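Local coordinates for protein acidocalcisomal pyrophosphatase (Trypanosoma cruzi, PDB 5CUV) that probably hydrolyses inorganic diphosphate to phosphate with the help of magnesium ions, as a soluble acidocalcisomal enzyme of the PPase family, at residues D296-G301 against D328-C333; V313-I318 against S389-V394; L168-T173 against V183-R188. All blocks are in the same frame, centred on the assembly; numbering follows the deposited sequence.

Contact 1. Residues D296-G301 against D328-C333; sequences DAIEIG and DWKVIC. With MG (magnesium ion), chain D.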
ATOM      1  N   ASP A 296      23.762  -8.951 -14.699  1.00 19.21           N
ATOM      2  CA  ASP A 296      22.870  -9.677 -13.829  1.00 19.18           C
ATOM      3  C   ASP A 296      22.110  -8.789 -12.910  1.00 18.42           C
ATOM      4  O   ASP A 296      22.642  -7.774 -12.404  1.00 18.00           O
ATOM      5  CB  ASP A 296      23.660 -10.629 -12.981  1.00 22.21           C
ATOM      6  CG  ASP A 296      24.200 -11.729 -13.749  1.00 25.41           C
ATOM      7  OD1 ASP A 296      24.165 -11.647 -14.981  1.00 29.71           O
ATOM      8  OD2 ASP A 296      24.672 -12.694 -13.138  1.00 30.37           O
ATOM      9  N   ALA A 297      20.872  -9.189 -12.640  1.00 16.07           N
ATOM     10  CA  ALA A 297      20.054  -8.368 -11.783  1.00 15.41           C
ATOM     11  C   ALA A 297      19.212  -9.162 -10.848  1.00 14.97           C
ATOM     12  O   ALA A 297      18.738 -10.241 -11.213  1.00 15.70           O
ATOM     13  CB  ALA A 297      19.177  -7.460 -12.639  1.00 15.40           C
ATOM     14  N   ILE A 298      19.022  -8.610  -9.653  1.00 15.06           N
ATOM     15  CA  ILE A 298      18.204  -9.200  -8.590  1.00 16.52           C
ATOM     16  C   ILE A 298      17.021  -8.242  -8.288  1.00 17.80           C
ATOM     17  O   ILE A 298      17.249  -7.090  -7.901  1.00 18.71           O
ATOM     18  CB  ILE A 298      19.059  -9.359  -7.346  1.00 16.95           C
ATOM     19  CG1 ILE A 298      20.198 -10.312  -7.624  1.00 18.13           C
ATOM     20  CG2 ILE A 298      18.285  -9.891  -6.228  1.00 17.67           C
ATOM     21  CD1 ILE A 298      21.283 -10.217  -6.564  1.00 19.03           C
ATOM     22  N   GLU A 299      15.770  -8.680  -8.476  1.00 18.32           N
ATOM     23  CA  GLU A 299      14.603  -7.789  -8.214  1.00 18.52           C
ATOM     24  C   GLU A 299      14.028  -8.207  -6.857  1.00 17.32           C
ATOM     25  O   GLU A 299      13.591  -9.335  -6.719  1.00 19.60           O
ATOM     26  CB  GLU A 299      13.530  -7.917  -9.336  1.00 19.05           C
ATOM     27  CG  GLU A 299      12.272  -6.990  -9.261  1.00 23.99           C
ATOM     28  CD  GLU A 299      11.209  -7.301  -8.110  1.00 29.20           C
ATOM     29  OE1 GLU A 299      10.669  -6.311  -7.546  1.00 33.62           O
ATOM     30  OE2 GLU A 299      10.872  -8.471  -7.765  1.00 28.67           O
ATOM     31  N   ILE A 300      13.979  -7.280  -5.896  1.00 15.32           N
ATOM     32  CA  ILE A 300      13.528  -7.551  -4.548  1.00 13.30           C
ATOM     33  C   ILE A 300      12.065  -7.338  -4.108  1.00 14.29           C
ATOM     34  O   ILE A 300      11.778  -7.343  -2.927  1.00 12.55           O
ATOM     35  CB  ILE A 300      14.481  -6.862  -3.539  1.00 13.04           C
ATOM     36  CG1 ILE A 300      14.192  -5.383  -3.417  1.00 12.79           C
ATOM     37  CG2 ILE A 300      15.959  -7.057  -4.004  1.00 12.48           C
ATOM     38  CD1 ILE A 300      15.303  -4.623  -2.671  1.00 10.22           C
ATOM     39  N   GLY A 301      11.115  -7.225  -5.044  1.00 16.37           N
ATOM     40  CA  GLY A 301       9.720  -7.087  -4.626  1.00 19.05           C
ATOM     41  C   GLY A 301       9.224  -8.432  -4.122  1.00 20.32           C
ATOM     42  O   GLY A 301       9.903  -9.462  -4.255  1.00 20.65           O
ATOM     43  N   ASP A 328      31.594  -9.443 -11.646  1.00 34.39           N
ATOM     44  CA  ASP A 328      30.251  -9.948 -11.860  1.00 32.58           C
ATOM     45  C   ASP A 328      29.217  -9.162 -11.026  1.00 27.43           C
ATOM     46  O   ASP A 328      28.795  -9.556  -9.951  1.00 25.68           O
ATOM     47  CB  ASP A 328      30.304 -11.451 -11.543  1.00 37.24           C
ATOM     48  CG  ASP A 328      28.933 -12.117 -11.482  1.00 41.78           C
ATOM     49  OD1 ASP A 328      28.054 -11.753 -12.326  1.00 43.22           O
ATOM     50  OD2 ASP A 328      28.788 -13.035 -10.595  1.00 42.69           O
ATOM     51  N   TRP A 329      28.891  -7.999 -11.559  1.00 24.13           N
ATOM     52  CA  TRP A 329      27.927  -7.079 -10.992  1.00 21.70           C
ATOM     53  C   TRP A 329      26.528  -7.712 -10.857  1.00 20.85           C
ATOM     54  O   TRP A 329      26.078  -8.531 -11.648  1.00 20.28           O
ATOM     55  CB  TRP A 329      27.786  -5.828 -11.876  1.00 20.19           C
ATOM     56  CG  TRP A 329      29.012  -4.891 -12.010  1.00 23.44           C
ATOM     57  CD1 TRP A 329      29.782  -4.692 -13.141  1.00 21.83           C
ATOM     58  CD2 TRP A 329      29.629  -4.079 -10.968  1.00 23.88           C
ATOM     59  NE1 TRP A 329      30.811  -3.846 -12.863  1.00 21.92           N
ATOM     60  CE2 TRP A 329      30.761  -3.454 -11.548  1.00 23.46           C
ATOM     61  CE3 TRP A 329      29.331  -3.829  -9.620  1.00 23.10           C
ATOM     62  CZ2 TRP A 329      31.616  -2.594 -10.822  1.00 22.88           C
ATOM     63  CZ3 TRP A 329      30.187  -2.963  -8.898  1.00 24.02           C
ATOM     64  CH2 TRP A 329      31.320  -2.361  -9.513  1.00 22.92           C
ATOM     65  N   LYS A 330      25.833  -7.311  -9.821  1.00 20.95           N
ATOM     66  CA  LYS A 330      24.495  -7.770  -9.581  1.00 19.75           C
ATOM     67  C   LYS A 330      23.731  -6.485  -9.263  1.00 19.30           C
ATOM     68  O   LYS A 330      23.940  -5.881  -8.205  1.00 18.69           O
ATOM     69  CB  LYS A 330      24.531  -8.758  -8.425  1.00 19.83           C
ATOM     70  CG  LYS A 330      25.500  -9.875  -8.766  1.00 18.37           C
ATOM     71  CD  LYS A 330      24.991 -11.235  -8.504  1.00 19.59           C
ATOM     72  CE  LYS A 330      26.030 -12.244  -8.959  1.00 21.73           C
ATOM     73  NZ  LYS A 330      25.984 -12.578 -10.401  1.00 18.16           N
ATOM     74  N   VAL A 331      22.922  -6.027 -10.229  1.00 18.41           N
ATOM     75  CA  VAL A 331      22.125  -4.815 -10.033  1.00 17.40           C
ATOM     76  C   VAL A 331      20.993  -5.149  -9.085  1.00 16.70           C
ATOM     77  O   VAL A 331      20.322  -6.172  -9.255  1.00 18.12           O
ATOM     78  CB  VAL A 331      21.501  -4.307 -11.350  1.00 17.10           C
ATOM     79  CG1 VAL A 331      20.438  -3.219 -11.094  1.00 14.73           C
ATOM     80  CG2 VAL A 331      22.544  -3.752 -12.187  1.00 17.65           C
ATOM     81  N   ILE A 332      20.803  -4.314  -8.078  1.00 15.41           N
ATOM     82  CA  ILE A 332      19.712  -4.512  -7.133  1.00 15.87           C
ATOM     83  C   ILE A 332      18.595  -3.595  -7.602  1.00 15.98           C
ATOM     84  O   ILE A 332      18.795  -2.396  -7.708  1.00 17.84           O
ATOM     85  CB  ILE A 332      20.100  -4.079  -5.702  1.00 15.47           C
ATOM     86  CG1 ILE A 332      21.434  -4.703  -5.308  1.00 15.46           C
ATOM     87  CG2 ILE A 332      19.017  -4.452  -4.760  1.00 12.95           C
ATOM     88  CD1 ILE A 332      21.384  -6.208  -5.323  1.00 12.95           C
ATOM     89  N   CYS A 333      17.431  -4.155  -7.866  1.00 16.42           N
ATOM     90  CA  CYS A 333      16.327  -3.380  -8.352  1.00 18.22           C
ATOM     91  C   CYS A 333      15.012  -3.898  -7.761  1.00 20.31           C
ATOM     92  O   CYS A 333      15.002  -4.948  -7.093  1.00 20.42           O
ATOM     93  CB  CYS A 333      16.262  -3.502  -9.870  1.00 17.43           C
ATOM     94  SG  CYS A 333      15.869  -5.183 -10.450  1.00 20.89           S
TER
HETATM   95 MG    MG D 502      27.122 -11.856 -14.605  1.00 41.24          MG
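D296 and D328 meet at a magnesium ion, each projecting from the start of its segment of two parallel strands. The metal is bound by D328 OD1 at 2.5 Å. D296 belongs to the same site but sits further off: its OD1, OD2 and CG are all about 3.0 Å from the magnesium, which lies above the flat of the carboxylate, too far for direct bonds. D291 is the third aspartate of the site. The second shell is K330, which lies alongside D296 and points the same way. Its chain is bent at chi2 and again at chi4 (-84°), which brings NZ back between the two carboxylates. There NZ forms salt bridges to D296 OD2 at 3.0 Å and to D328 OD2 at 2.8 Å, and is hydrogen-bonded to Y270 OH. Such a lysine would be expected to offset part of the negative charge gathered round the metal. Behind this polar end the strands are stitched by backbone bonds, among them I298 N to V331 O (2.8 Å, close to linear at 176°) and C333 N to I298 O. On the K330 face, I298 CD1 touches K330 CB and meets I332 CD1 at 4.2 Å; on the other face A297 packs on V331. The strand pair thus carries aspartates of the magnesium site at one end and packs its apolar remainder in the beta-barrel core known for this family. Strand 269-272 flanks D296-E299 and strand 310-323 flanks D328-C333, while I361 and F365 of helix 357-367 pack on I298 and V331 rests on I395 of helix 388-412.

Contact 2. Residues V313-I318 against S389-V394; sequences VKVLGI and SFAMKV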
ATOM      1  N   VAL A 313      11.526  -2.242 -13.849  1.00 16.13           N
ATOM      2  CA  VAL A 313      12.091  -2.129 -12.520  1.00 14.64           C
ATOM      3  C   VAL A 313      12.769  -0.789 -12.274  1.00 15.83           C
ATOM      4  O   VAL A 313      13.079  -0.014 -13.186  1.00 15.07           O
ATOM      5  CB  VAL A 313      13.107  -3.261 -12.254  1.00 13.44           C
ATOM      6  CG1 VAL A 313      12.431  -4.621 -12.357  1.00  9.60           C
ATOM      7  CG2 VAL A 313      14.263  -3.162 -13.283  1.00 10.84           C
ATOM      8  N   LYS A 314      12.999  -0.530 -11.001  1.00 16.77           N
ATOM      9  CA  LYS A 314      13.623   0.697 -10.562  1.00 17.82           C
ATOM     10  C   LYS A 314      14.954   0.224  -9.979  1.00 16.86           C
ATOM     11  O   LYS A 314      14.973  -0.638  -9.159  1.00 18.59           O
ATOM     12  CB  LYS A 314      12.730   1.357  -9.511  1.00 17.50           C
ATOM     13  CG  LYS A 314      13.314   2.678  -8.982  1.00 20.50           C
ATOM     14  CD  LYS A 314      12.827   3.072  -7.575  1.00 20.75           C
ATOM     15  CE  LYS A 314      11.504   3.780  -7.619  1.00 24.41           C
ATOM     16  NZ  LYS A 314      11.195   4.322  -6.252  1.00 26.31           N
ATOM     17  N   VAL A 315      16.063   0.765 -10.438  1.00 17.35           N
ATOM     18  CA  VAL A 315      17.422   0.389 -10.005  1.00 15.36           C
ATOM     19  C   VAL A 315      17.742   1.098  -8.685  1.00 16.10           C
ATOM     20  O   VAL A 315      17.638   2.309  -8.597  1.00 16.21           O
ATOM     21  CB  VAL A 315      18.484   0.844 -11.077  1.00 13.98           C
ATOM     22  CG1 VAL A 315      19.834   0.636 -10.537  1.00 15.73           C
ATOM     23  CG2 VAL A 315      18.343   0.060 -12.391  1.00 10.38           C
ATOM     24  N   LEU A 316      18.124   0.337  -7.667  1.00 15.84           N
ATOM     25  CA  LEU A 316      18.427   0.904  -6.366  1.00 15.01           C
ATOM     26  C   LEU A 316      19.893   0.920  -6.029  1.00 16.67           C
ATOM     27  O   LEU A 316      20.318   1.757  -5.257  1.00 17.73           O
ATOM     28  CB  LEU A 316      17.708   0.141  -5.276  1.00 13.42           C
ATOM     29  CG  LEU A 316      16.196   0.184  -5.497  1.00 14.93           C
ATOM     30  CD1 LEU A 316      15.550  -1.010  -4.732  1.00 11.70           C
ATOM     31  CD2 LEU A 316      15.611   1.632  -5.099  1.00 10.47           C
ATOM     32  N   GLY A 317      20.675  -0.011  -6.565  1.00 17.04           N
ATOM     33  CA  GLY A 317      22.087  -0.003  -6.235  1.00 17.12           C
ATOM     34  C   GLY A 317      22.784  -1.166  -6.920  1.00 19.19           C
ATOM     35  O   GLY A 317      22.249  -1.792  -7.851  1.00 18.11           O
ATOM     36  N   ILE A 318      23.970  -1.516  -6.447  1.00 18.23           N
ATOM     37  CA  ILE A 318      24.614  -2.609  -7.111  1.00 18.43           C
ATOM     38  C   ILE A 318      25.615  -3.133  -6.138  1.00 20.08           C
ATOM     39  O   ILE A 318      26.071  -2.376  -5.250  1.00 20.92           O
ATOM     40  CB  ILE A 318      25.252  -2.095  -8.419  1.00 17.56           C
ATOM     41  CG1 ILE A 318      25.601  -3.260  -9.349  1.00 18.38           C
ATOM     42  CG2 ILE A 318      26.415  -1.164  -8.094  1.00 14.88           C
ATOM     43  CD1 ILE A 318      25.983  -2.773 -10.810  1.00 16.52           C
ATOM     44  N   SER A 389      23.164   5.994  -8.404  1.00 25.61           N
ATOM     45  CA  SER A 389      23.886   6.724  -9.412  1.00 26.28           C
ATOM     46  C   SER A 389      25.016   5.848  -9.875  1.00 25.39           C
ATOM     47  O   SER A 389      25.232   5.679 -11.076  1.00 27.17           O
ATOM     48  CB  SER A 389      24.393   8.049  -8.873  1.00 28.18           C
ATOM     49  OG  SER A 389      23.269   8.861  -8.529  1.00 34.84           O
ATOM     50  N   PHE A 390      25.707   5.236  -8.941  1.00 23.48           N
ATOM     51  CA  PHE A 390      26.789   4.340  -9.310  1.00 23.41           C
ATOM     52  C   PHE A 390      26.316   3.171 -10.191  1.00 23.97           C
ATOM     53  O   PHE A 390      26.993   2.766 -11.146  1.00 24.01           O
ATOM     54  CB  PHE A 390      27.471   3.780  -8.049  1.00 24.42           C
ATOM     55  CG  PHE A 390      28.702   2.974  -8.348  1.00 26.67           C
ATOM     56  CD1 PHE A 390      29.957   3.588  -8.438  1.00 27.20           C
ATOM     57  CD2 PHE A 390      28.620   1.602  -8.570  1.00 25.44           C
ATOM     58  CE1 PHE A 390      31.110   2.847  -8.739  1.00 26.29           C
ATOM     59  CE2 PHE A 390      29.772   0.861  -8.869  1.00 25.86           C
ATOM     60  CZ  PHE A 390      31.013   1.484  -8.950  1.00 26.69           C
ATOM     61  N   ALA A 391      25.144   2.631  -9.883  1.00 24.69           N
ATOM     62  CA  ALA A 391      24.602   1.501 -10.642  1.00 26.00           C
ATOM     63  C   ALA A 391      24.218   1.825 -12.092  1.00 27.13           C
ATOM     64  O   ALA A 391      24.610   1.145 -13.057  1.00 26.53           O
ATOM     65  CB  ALA A 391      23.410   0.905  -9.877  1.00 25.63           C
HETATM   66  N   MSE A 392      23.542   2.861 -12.274  1.00 30.63           N
HETATM   67  CA  MSE A 392      23.123   3.351 -13.469  1.00 33.40           C
HETATM   68  C   MSE A 392      24.197   3.697 -14.389  1.00 32.10           C
HETATM   69  O   MSE A 392      24.007   3.586 -15.493  1.00 30.47           O
HETATM   70  CB  MSE A 392      22.264   4.505 -13.082  1.00 37.42           C
HETATM   71  CG  MSE A 392      20.904   4.294 -12.434  1.00 45.12           C
HETATM   72 SE   MSE A 392      19.479   5.543 -12.365  1.00 59.00          SE
HETATM   73  CE  MSE A 392      19.534   6.511 -10.939  1.00 52.87           C
ATOM     74  N   LYS A 393      25.325   4.059 -13.889  1.00 30.41           N
ATOM     75  CA  LYS A 393      26.557   4.398 -14.625  1.00 28.71           C
ATOM     76  C   LYS A 393      27.151   3.099 -15.182  1.00 27.79           C
ATOM     77  O   LYS A 393      27.615   3.021 -16.300  1.00 27.15           O
ATOM     78  CB  LYS A 393      27.575   5.033 -13.700  1.00 30.68           C
ATOM     79  CG  LYS A 393      28.209   6.264 -14.177  1.00 31.49           C
ATOM     80  CD  LYS A 393      28.596   7.084 -12.938  1.00 33.81           C
ATOM     81  CE  LYS A 393      27.436   7.956 -12.423  1.00 33.64           C
ATOM     82  NZ  LYS A 393      27.944   9.208 -11.819  1.00 33.75           N
ATOM     83  N   VAL A 394      27.180   2.080 -14.331  1.00 26.96           N
ATOM     84  CA  VAL A 394      27.665   0.764 -14.688  1.00 24.53           C
ATOM     85  C   VAL A 394      26.734   0.216 -15.765  1.00 24.72           C
ATOM     86  O   VAL A 394      27.139  -0.372 -16.757  1.00 23.45           O
ATOM     87  CB  VAL A 394      27.572  -0.094 -13.467  1.00 24.22           C
ATOM     88  CG1 VAL A 394      27.836  -1.566 -13.821  1.00 25.25           C
ATOM     89  CG2 VAL A 394      28.515   0.468 -12.388  1.00 22.25           C
TER
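I318 and V315 turn toward A391 from a strand that passes almost perpendicular to helix 389-394 (89°), with the two axes 6.6 Å apart. The arrangement is beta-sheet-to-helix packing, and it contains a classic beta bulge: L316 and G317 both face I332 of the next strand. The extra residue shifts the sequence of facings, allowing V315 and I318, three positions apart, to point at the helix together.

I318 can be followed outward. Its CB lies 3.8 Å from A391 CB, the small side chain that lets the helix approach. CG2 meets the edge of the F390 ring, in the plane of that ring, at CD2 (3.6 Å). The other branch has CG1 anti to the backbone N (chi1 -164°) and carries CD1 toward V394, where it meets CG1 tip to tip at 3.7 Å. One isoleucine therefore touches three residues spread over rather more than one helical turn. V315 adds a second apolar contact with the helix, its CG1 also touching CG of selenomethionine M392. The F390 ring also has an edge-to-face contact with F381 and a cation-pi contact with K386. K314 of the strand lines the pocket that holds D-malate, together with N222, whose ND2 bonds to V315 O. No hydrogen bond links the segments. The methyl of A391 sits in the middle of the contact, its CB 3.6 Å from V315 CG1 and equally 3.6 Å from G317 O.

Contact 3. Residues L168-T173 against V183-R188; sequences LLTRET and VLYYFR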
ATOM      1  N   LEU A 168       4.932  -7.436 -26.110  1.00 29.52           N
ATOM      2  CA  LEU A 168       5.849  -8.510 -25.910  1.00 28.97           C
ATOM      3  C   LEU A 168       5.073  -9.773 -25.577  1.00 30.31           C
ATOM      4  O   LEU A 168       4.176  -9.728 -24.766  1.00 31.09           O
ATOM      5  CB  LEU A 168       6.764  -8.144 -24.763  1.00 26.19           C
ATOM      6  CG  LEU A 168       7.861  -9.141 -24.511  1.00 25.69           C
ATOM      7  CD1 LEU A 168       8.750  -9.061 -25.713  1.00 25.49           C
ATOM      8  CD2 LEU A 168       8.645  -8.869 -23.198  1.00 26.99           C
ATOM      9  N   LEU A 169       5.391 -10.892 -26.218  1.00 30.94           N
ATOM     10  CA  LEU A 169       4.740 -12.182 -25.926  1.00 31.61           C
ATOM     11  C   LEU A 169       5.819 -13.215 -25.669  1.00 32.34           C
ATOM     12  O   LEU A 169       6.901 -13.167 -26.269  1.00 32.56           O
ATOM     13  CB  LEU A 169       3.950 -12.723 -27.120  1.00 31.30           C
ATOM     14  CG  LEU A 169       2.822 -11.899 -27.702  1.00 32.38           C
ATOM     15  CD1 LEU A 169       2.401 -12.456 -29.026  1.00 31.53           C
ATOM     16  CD2 LEU A 169       1.692 -11.903 -26.728  1.00 33.18           C
ATOM     17  N   THR A 170       5.530 -14.153 -24.789  1.00 32.50           N
ATOM     18  CA  THR A 170       6.464 -15.229 -24.541  1.00 33.15           C
ATOM     19  C   THR A 170       5.749 -16.577 -24.769  1.00 33.46           C
ATOM     20  O   THR A 170       4.547 -16.700 -24.573  1.00 32.27           O
ATOM     21  CB  THR A 170       6.983 -15.186 -23.124  1.00 33.70           C
ATOM     22  OG1 THR A 170       5.878 -15.275 -22.223  1.00 35.40           O
ATOM     23  CG2 THR A 170       7.731 -13.931 -22.872  1.00 33.65           C
ATOM     24  N   ARG A 171       6.465 -17.591 -25.222  1.00 34.91           N
ATOM     25  CA  ARG A 171       5.819 -18.884 -25.405  1.00 36.56           C
ATOM     26  C   ARG A 171       6.796 -19.910 -25.014  1.00 36.81           C
ATOM     27  O   ARG A 171       7.958 -19.802 -25.340  1.00 38.20           O
ATOM     28  CB  ARG A 171       5.458 -19.154 -26.844  1.00 38.27           C
ATOM     29  CG  ARG A 171       4.469 -18.230 -27.396  1.00 42.64           C
ATOM     30  CD  ARG A 171       3.802 -18.867 -28.612  1.00 46.57           C
ATOM     31  NE  ARG A 171       2.876 -17.904 -29.199  1.00 50.72           N
ATOM     32  CZ  ARG A 171       3.172 -17.111 -30.229  1.00 52.11           C
ATOM     33  NH1 ARG A 171       4.373 -17.174 -30.811  1.00 53.27           N
ATOM     34  NH2 ARG A 171       2.277 -16.225 -30.653  1.00 52.75           N
ATOM     35  N   GLU A 172       6.347 -20.890 -24.271  1.00 37.80           N
ATOM     36  CA  GLU A 172       7.229 -21.978 -23.893  1.00 39.33           C
ATOM     37  C   GLU A 172       7.096 -23.046 -24.982  1.00 39.50           C
ATOM     38  O   GLU A 172       6.139 -23.046 -25.744  1.00 39.70           O
ATOM     39  CB  GLU A 172       6.802 -22.570 -22.553  1.00 39.35           C
ATOM     40  CG  GLU A 172       6.787 -21.568 -21.423  1.00 41.16           C
ATOM     41  CD  GLU A 172       6.475 -22.231 -20.081  1.00 42.70           C
ATOM     42  OE1 GLU A 172       5.541 -21.734 -19.439  1.00 44.98           O
ATOM     43  OE2 GLU A 172       7.131 -23.227 -19.654  1.00 41.42           O
ATOM     44  N   THR A 173       8.067 -23.937 -25.069  1.00 39.56           N
ATOM     45  CA  THR A 173       8.018 -25.021 -26.029  1.00 39.31           C
ATOM     46  C   THR A 173       8.945 -26.019 -25.415  1.00 39.83           C
ATOM     47  O   THR A 173       9.814 -25.656 -24.641  1.00 40.83           O
ATOM     48  CB  THR A 173       8.611 -24.665 -27.404  1.00 39.31           C
ATOM     49  OG1 THR A 173      10.042 -24.664 -27.303  1.00 38.72           O
ATOM     50  CG2 THR A 173       8.096 -23.287 -27.909  1.00 37.88           C
ATOM     51  N   VAL A 183      11.986 -20.681 -23.768  1.00 24.81           N
ATOM     52  CA  VAL A 183      10.955 -19.710 -23.616  1.00 22.53           C
ATOM     53  C   VAL A 183      11.282 -18.761 -24.777  1.00 23.25           C
ATOM     54  O   VAL A 183      12.329 -18.136 -24.790  1.00 22.13           O
ATOM     55  CB  VAL A 183      11.016 -18.988 -22.232  1.00 22.49           C
ATOM     56  CG1 VAL A 183       9.904 -17.872 -22.155  1.00 21.71           C
ATOM     57  CG2 VAL A 183      10.759 -19.965 -21.121  1.00 20.67           C
ATOM     58  N   LEU A 184      10.384 -18.671 -25.765  1.00 24.80           N
ATOM     59  CA  LEU A 184      10.575 -17.800 -26.953  1.00 24.97           C
ATOM     60  C   LEU A 184       9.907 -16.450 -26.786  1.00 24.64           C
ATOM     61  O   LEU A 184       8.929 -16.355 -26.051  1.00 25.24           O
ATOM     62  CB  LEU A 184       9.986 -18.455 -28.212  1.00 25.63           C
ATOM     63  CG  LEU A 184      10.394 -19.872 -28.689  1.00 26.46           C
ATOM     64  CD1 LEU A 184      10.600 -19.822 -30.168  1.00 25.60           C
ATOM     65  CD2 LEU A 184      11.643 -20.328 -28.062  1.00 24.08           C
ATOM     66  N   TYR A 185      10.422 -15.423 -27.479  1.00 24.27           N
ATOM     67  CA  TYR A 185       9.864 -14.063 -27.426  1.00 22.83           C
ATOM     68  C   TYR A 185       9.348 -13.508 -28.761  1.00 23.48           C
ATOM     69  O   TYR A 185       9.910 -13.732 -29.816  1.00 24.36           O
ATOM     70  CB  TYR A 185      10.899 -13.098 -26.843  1.00 21.12           C
ATOM     71  CG  TYR A 185      11.268 -13.393 -25.387  1.00 20.33           C
ATOM     72  CD1 TYR A 185      12.210 -14.377 -25.082  1.00 19.31           C
ATOM     73  CD2 TYR A 185      10.660 -12.710 -24.324  1.00 19.97           C
ATOM     74  CE1 TYR A 185      12.536 -14.676 -23.778  1.00 21.36           C
ATOM     75  CE2 TYR A 185      10.976 -12.998 -22.976  1.00 18.63           C
ATOM     76  CZ  TYR A 185      11.921 -13.988 -22.707  1.00 21.66           C
ATOM     77  OH  TYR A 185      12.305 -14.317 -21.404  1.00 20.05           O
ATOM     78  N   TYR A 186       8.254 -12.781 -28.722  1.00 24.62           N
ATOM     79  CA  TYR A 186       7.713 -12.204 -29.934  1.00 25.89           C
ATOM     80  C   TYR A 186       7.137 -10.847 -29.658  1.00 26.98           C
ATOM     81  O   TYR A 186       6.733 -10.534 -28.547  1.00 27.86           O
ATOM     82  CB  TYR A 186       6.532 -13.014 -30.458  1.00 26.40           C
ATOM     83  CG  TYR A 186       6.789 -14.452 -30.717  1.00 27.61           C
ATOM     84  CD1 TYR A 186       6.953 -15.327 -29.659  1.00 28.05           C
ATOM     85  CD2 TYR A 186       6.986 -14.920 -32.022  1.00 28.73           C
ATOM     86  CE1 TYR A 186       7.325 -16.620 -29.876  1.00 30.04           C
ATOM     87  CE2 TYR A 186       7.359 -16.205 -32.255  1.00 28.08           C
ATOM     88  CZ  TYR A 186       7.538 -17.060 -31.179  1.00 29.81           C
ATOM     89  OH  TYR A 186       8.009 -18.342 -31.371  1.00 31.12           O
ATOM     90  N   PHE A 187       7.046 -10.057 -30.705  1.00 28.19           N
ATOM     91  CA  PHE A 187       6.393  -8.766 -30.635  1.00 28.14           C
ATOM     92  C   PHE A 187       5.144  -8.968 -31.438  1.00 31.08           C
ATOM     93  O   PHE A 187       5.123  -9.711 -32.450  1.00 31.48           O
ATOM     94  CB  PHE A 187       7.194  -7.677 -31.335  1.00 24.07           C
ATOM     95  CG  PHE A 187       8.299  -7.144 -30.529  1.00 22.39           C
ATOM     96  CD1 PHE A 187       8.483  -7.560 -29.211  1.00 22.81           C
ATOM     97  CD2 PHE A 187       9.119  -6.199 -31.045  1.00 22.63           C
ATOM     98  CE1 PHE A 187       9.465  -7.032 -28.422  1.00 22.38           C
ATOM     99  CE2 PHE A 187      10.109  -5.661 -30.274  1.00 24.24           C
ATOM    100  CZ  PHE A 187      10.287  -6.077 -28.941  1.00 23.44           C
ATOM    101  N   ARG A 188       4.091  -8.333 -30.978  1.00 35.09           N
ATOM    102  CA  ARG A 188       2.854  -8.351 -31.714  1.00 38.97           C
ATOM    103  C   ARG A 188       2.648  -6.903 -32.019  1.00 42.12           C
ATOM    104  O   ARG A 188       2.656  -6.036 -31.107  1.00 42.06           O
ATOM    105  CB  ARG A 188       1.670  -8.822 -30.912  1.00 39.65           C
ATOM    106  CG  ARG A 188       0.398  -8.482 -31.630  1.00 41.26           C
ATOM    107  CD  ARG A 188      -0.814  -8.920 -30.835  1.00 42.81           C
ATOM    108  NE  ARG A 188      -0.881 -10.372 -30.854  1.00 43.87           N
ATOM    109  CZ  ARG A 188      -1.299 -11.110 -29.839  1.00 44.51           C
ATOM    110  NH1 ARG A 188      -1.297 -12.432 -29.992  1.00 43.25           N
ATOM    111  NH2 ARG A 188      -1.707 -10.530 -28.690  1.00 43.71           N
TER
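R171 directs NH1 of its tilted guanidinium onto one face of the Y186 ring, a cation-pi contact across an antiparallel hairpin. NH1 stands 3.0 Å above the ring plane, near its centre, and CZ is 4.3 Å from the ring centroid. The chain arrives extended from CG to NE, crossing the tyrosine at about a right angle, and the two planes stay 56° apart, so this is not a parallel stack. The charge has a stronger partner in E195, whose OE1 bridges to R171 NH2 while its OE2 bridges to R188 NH1; one carboxylate thereby serves two neighbouring arginines and would ease their mutual repulsion. L169 CD1 rests over one face of the R188 guanidinium, off toward its rim, 3.8 Å from NH1.

In two pairs the backbone groups satisfy each other. L169 N gives to Y186 O at 2.7 Å and Y186 N returns to L169 O; R171 and L184 exchange bonds in the same way. The intervening residues bond outward: Y185 to V198, F187 to L196, V183 to I249, and L168 to the second subunit. Their side chains lie on the other face, where T170 CG2 lies along Y185, beside its CE2, and L168 CD1 meets the F187 ring in plane at CE1 (3.5 Å). Y185 is buried, and its OH bonds to G308 O; E172 OE2 is hydrogen-bonded to Y181 OH. Strands 195-198 and 249-254 both pair with strand 182-189, and V310 of strand 310-323 packs on L168 and Y185. L168, L169 and F187 also pack on a second subunit, at T214, A217 and V212 of that chain.

In the fold
Contacts 1 and 2 belong to one sheet and share an interface: strand 326-335 and strand 310-323 are neighbours in it, joined by probable backbone hydrogen bonds from I332 to L316 and G317, and their centres are 9 Å apart. Contact 1 is buried, its chemistry split between backbone bonds and a charged metal end. Contact 2 has no hydrogen bond across its segments and rests on apolar packing, placing a helix on that sheet. Contact 3 stands apart in another sheet, about 12 Å from contact 2 at the nearest atoms. One face of this hairpin is largely toward the core; on the other, positive arginines are met by a ring and a glutamate, whereas in contact 1 negative aspartates are met by magnesium and a lysine.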